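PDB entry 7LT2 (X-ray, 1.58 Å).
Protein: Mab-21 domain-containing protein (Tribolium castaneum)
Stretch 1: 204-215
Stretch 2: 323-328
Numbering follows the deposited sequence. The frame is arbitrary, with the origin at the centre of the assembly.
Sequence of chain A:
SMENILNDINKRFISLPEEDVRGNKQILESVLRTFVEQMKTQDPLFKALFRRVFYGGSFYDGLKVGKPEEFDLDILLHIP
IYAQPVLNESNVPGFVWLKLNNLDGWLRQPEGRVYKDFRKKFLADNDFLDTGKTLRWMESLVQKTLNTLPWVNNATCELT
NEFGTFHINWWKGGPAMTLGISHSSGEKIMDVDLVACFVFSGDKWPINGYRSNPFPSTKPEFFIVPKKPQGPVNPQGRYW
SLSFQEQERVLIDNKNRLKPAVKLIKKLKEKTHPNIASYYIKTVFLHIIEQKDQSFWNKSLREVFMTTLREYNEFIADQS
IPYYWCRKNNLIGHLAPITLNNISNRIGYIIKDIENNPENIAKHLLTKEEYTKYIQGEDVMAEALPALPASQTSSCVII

Stretch 1, residues 204-215: KWPINGYRSNPF
Stretch 2 (323-328) YYWCRK

Neither stretch forms a strand; two loops meet, with CA atoms 4.7 Å apart at Tyr 210 and Cys 326 and 4.9 Å apart at Arg 211 and Trp 325, so the register runs antiparallel. Gly 209 (phi/psi 85/10) turns the first loop into extended Tyr 210 (-114/147) and Arg 211 (-72/142); a CB at those glycine angles would jam against the preceding carbonyl. Tyr 324 (-63/-31) and Trp 325 (-96/-16) bend before extended Cys 326 (-151/95). One backbone hydrogen bond joins the loops, Arg 211 N to Trp 325 O, 2.9 Å, while Tyr 210 CA approaches that same oxygen at 3.2 Å.

Arg 211 (t, t, m, chi4 -91°) offers both donors and a flat cation. Arg 211 NE and NH2 donate to Tyr 324 O at 2.7 and 3.0 Å, and the guanidinium stacks on the Tyr 324 ring (t, chi2 73°), planes at 6°, with Arg 211 CZ 3.7 Å from the Tyr 324 ring centroid.

Cys 326 (t) sets its polarizable SG over the Tyr 210 face (m, 86°), 3.9 Å from the ring centroid. Trp 325 (m, 99°) supplies a large apolar ring: the Trp 205 edge (t, -76°) points toward its face, Trp 205 CZ2 to Trp 325 CZ3, 3.9 Å, while Pro 214 CD meets the ring edge, 3.8 Å from Trp 325 CH2. Trp 205 NE1 donates to Arg 211 O, 2.9 Å.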

# COMPACT_ATOMS: atom_id res chain seq x y z
N LYS A 204 -15.82 -7.94 13.67
CA LYS A 204 -14.89 -7.14 14.46
C LYS A 204 -14.68 -5.74 13.89
O LYS A 204 -13.89 -4.98 14.45
CB LYS A 204 -13.54 -7.86 14.57
CG LYS A 204 -13.66 -9.33 14.94
CD LYS A 204 -14.47 -9.53 16.21
CE LYS A 204 -14.87 -10.98 16.39
NZ LYS A 204 -15.72 -11.19 17.60
N TRP A 205 -15.38 -5.40 12.81
CA TRP A 205 -15.20 -4.10 12.17
C TRP A 205 -15.51 -2.98 13.16
O TRP A 205 -16.56 -3.01 13.81
CB TRP A 205 -16.11 -4.00 10.94
CG TRP A 205 -15.87 -2.81 10.05
CD1 TRP A 205 -16.24 -1.52 10.29
CD2 TRP A 205 -15.24 -2.81 8.76
NE1 TRP A 205 -15.87 -0.71 9.24
CE2 TRP A 205 -15.25 -1.48 8.29
CE3 TRP A 205 -14.67 -3.80 7.96
CZ2 TRP A 205 -14.71 -1.12 7.05
CZ3 TRP A 205 -14.13 -3.44 6.73
CH2 TRP A 205 -14.16 -2.11 6.29
N PRO A 206 -14.64 -1.98 13.30
CA PRO A 206 -14.86 -0.94 14.32
C PRO A 206 -16.04 -0.05 13.98
O PRO A 206 -16.27 0.29 12.81
CB PRO A 206 -13.54 -0.15 14.31
CG PRO A 206 -12.99 -0.37 12.94
CD PRO A 206 -13.38 -1.78 12.57
N ILE A 207 -16.80 0.34 15.01
CA ILE A 207 -18.00 1.14 14.78
C ILE A 207 -17.88 2.53 15.40
O ILE A 207 -18.49 3.49 14.90
CB ILE A 207 -19.27 0.43 15.30
CG1 ILE A 207 -19.22 0.25 16.81
CG2 ILE A 207 -19.47 -0.91 14.60
CD1 ILE A 207 -20.50 -0.32 17.39
N ASN A 208 -17.11 2.67 16.47
CA ASN A 208 -17.09 3.92 17.23
C ASN A 208 -16.25 4.95 16.48
O ASN A 208 -15.03 5.04 16.64
CB ASN A 208 -16.54 3.70 18.64
CG ASN A 208 -16.71 4.92 19.52
OD1 ASN A 208 -17.36 5.89 19.15
ND2 ASN A 208 -16.12 4.87 20.71
N GLY A 209 -16.93 5.77 15.67
CA GLY A 209 -16.27 6.81 14.90
C GLY A 209 -15.70 6.36 13.57
O GLY A 209 -14.97 7.13 12.94
N TYR A 210 -16.01 5.14 13.13
CA TYR A 210 -15.45 4.59 11.91
C TYR A 210 -16.54 4.39 10.86
O TYR A 210 -17.70 4.10 11.18
CB TYR A 210 -14.75 3.26 12.18
CG TYR A 210 -13.40 3.42 12.84
CD1 TYR A 210 -13.29 3.54 14.22
CD2 TYR A 210 -12.23 3.48 12.09
CE1 TYR A 210 -12.06 3.70 14.83
CE2 TYR A 210 -11.00 3.65 12.68
CZ TYR A 210 -10.92 3.75 14.06
OH TYR A 210 -9.69 3.91 14.66
N ARG A 211 -16.15 4.55 9.60
CA ARG A 211 -17.06 4.32 8.49
C ARG A 211 -17.31 2.82 8.33
O ARG A 211 -16.40 2.01 8.50
CB ARG A 211 -16.47 4.90 7.21
CG ARG A 211 -17.37 4.80 5.98
CD ARG A 211 -16.64 5.24 4.72
NE ARG A 211 -16.11 6.59 4.85
CZ ARG A 211 -16.76 7.69 4.49
NH1 ARG A 211 -17.98 7.63 3.97
NH2 ARG A 211 -16.19 8.88 4.67
N SER A 212 -18.55 2.47 7.99
CA SER A 212 -18.90 1.06 7.83
C SER A 212 -18.32 0.50 6.53
O SER A 212 -17.98 1.24 5.60
CB SER A 212 -20.41 0.88 7.86
OG SER A 212 -21.02 1.51 6.74
N ASN A 213 -18.21 -0.82 6.48
CA ASN A 213 -17.70 -1.52 5.31
C ASN A 213 -18.66 -1.36 4.14
O ASN A 213 -19.83 -1.72 4.26
CB ASN A 213 -17.50 -2.99 5.66
CG ASN A 213 -16.84 -3.79 4.55
OD1 ASN A 213 -16.53 -3.26 3.48
ND2 ASN A 213 -16.62 -5.08 4.79
N PRO A 214 -18.21 -0.83 2.99
CA PRO A 214 -19.11 -0.75 1.83
C PRO A 214 -19.38 -2.09 1.18
O PRO A 214 -20.35 -2.19 0.41
CB PRO A 214 -18.38 0.21 0.88
CG PRO A 214 -16.95 0.05 1.22
CD PRO A 214 -16.91 -0.19 2.72
N PHE A 215 -18.58 -3.12 1.45
CA PHE A 215 -18.73 -4.43 0.80
C PHE A 215 -18.73 -5.54 1.84
O PHE A 215 -17.89 -6.45 1.79
CB PHE A 215 -17.63 -4.65 -0.23
CG PHE A 215 -17.40 -3.47 -1.12
CD1 PHE A 215 -18.35 -3.10 -2.05
CD2 PHE A 215 -16.22 -2.74 -1.04
CE1 PHE A 215 -18.14 -2.01 -2.88
CE2 PHE A 215 -16.01 -1.66 -1.87
CZ PHE A 215 -16.97 -1.29 -2.79
N TYR A 323 -9.18 11.49 7.16
CA TYR A 323 -9.05 10.06 6.94
C TYR A 323 -10.41 9.50 6.56
O TYR A 323 -11.41 9.77 7.22
CB TYR A 323 -8.51 9.41 8.22
CG TYR A 323 -8.25 7.92 8.18
CD1 TYR A 323 -7.68 7.31 7.07
CD2 TYR A 323 -8.55 7.13 9.29
CE1 TYR A 323 -7.44 5.94 7.06
CE2 TYR A 323 -8.31 5.77 9.28
CZ TYR A 323 -7.76 5.18 8.17
OH TYR A 323 -7.52 3.82 8.18
N TYR A 324 -10.46 8.78 5.44
CA TYR A 324 -11.75 8.38 4.88
C TYR A 324 -12.52 7.46 5.83
O TYR A 324 -13.75 7.49 5.85
CB TYR A 324 -11.53 7.69 3.53
CG TYR A 324 -12.80 7.20 2.88
CD1 TYR A 324 -13.70 8.10 2.30
CD2 TYR A 324 -13.11 5.85 2.83
CE1 TYR A 324 -14.87 7.65 1.70
CE2 TYR A 324 -14.26 5.39 2.22
CZ TYR A 324 -15.14 6.30 1.67
OH TYR A 324 -16.30 5.86 1.07
N TRP A 325 -11.81 6.66 6.62
CA TRP A 325 -12.43 5.67 7.48
C TRP A 325 -12.65 6.15 8.91
O TRP A 325 -13.42 5.53 9.64
CB TRP A 325 -11.59 4.39 7.48
CG TRP A 325 -11.40 3.85 6.10
CD1 TRP A 325 -10.31 4.01 5.30
CD2 TRP A 325 -12.35 3.10 5.35
NE1 TRP A 325 -10.52 3.39 4.09
CE2 TRP A 325 -11.77 2.82 4.10
CE3 TRP A 325 -13.64 2.62 5.61
CZ2 TRP A 325 -12.43 2.08 3.11
CZ3 TRP A 325 -14.29 1.89 4.63
CH2 TRP A 325 -13.68 1.63 3.39
N CYS A 326 -12.00 7.23 9.32
CA CYS A 326 -12.15 7.76 10.67
C CYS A 326 -11.92 9.27 10.58
O CYS A 326 -10.77 9.74 10.61
CB CYS A 326 -11.19 7.09 11.63
SG CYS A 326 -11.45 7.46 13.38
N ARG A 327 -13.01 10.02 10.45
CA ARG A 327 -12.92 11.42 10.03
C ARG A 327 -12.20 12.30 11.05
O ARG A 327 -11.69 13.36 10.67
CB ARG A 327 -14.32 11.98 9.77
CG ARG A 327 -15.30 11.73 10.90
CD ARG A 327 -16.60 12.46 10.66
NE ARG A 327 -16.41 13.91 10.60
CZ ARG A 327 -16.22 14.67 11.67
NH1 ARG A 327 -16.18 14.16 12.89
NH2 ARG A 327 -16.06 15.99 11.51
N LYS A 328 -12.14 11.90 12.32
CA LYS A 328 -11.46 12.71 13.32
C LYS A 328 -9.95 12.75 13.13
O LYS A 328 -9.27 13.49 13.84
CB LYS A 328 -11.80 12.20 14.72
CG LYS A 328 -13.16 12.65 15.21
CD LYS A 328 -13.36 12.29 16.67
CE LYS A 328 -14.39 13.21 17.33
NZ LYS A 328 -15.69 13.22 16.60
O HOH W 1 -14.23 9.79 13.76
O HOH W 2 -13.91 10.75 6.53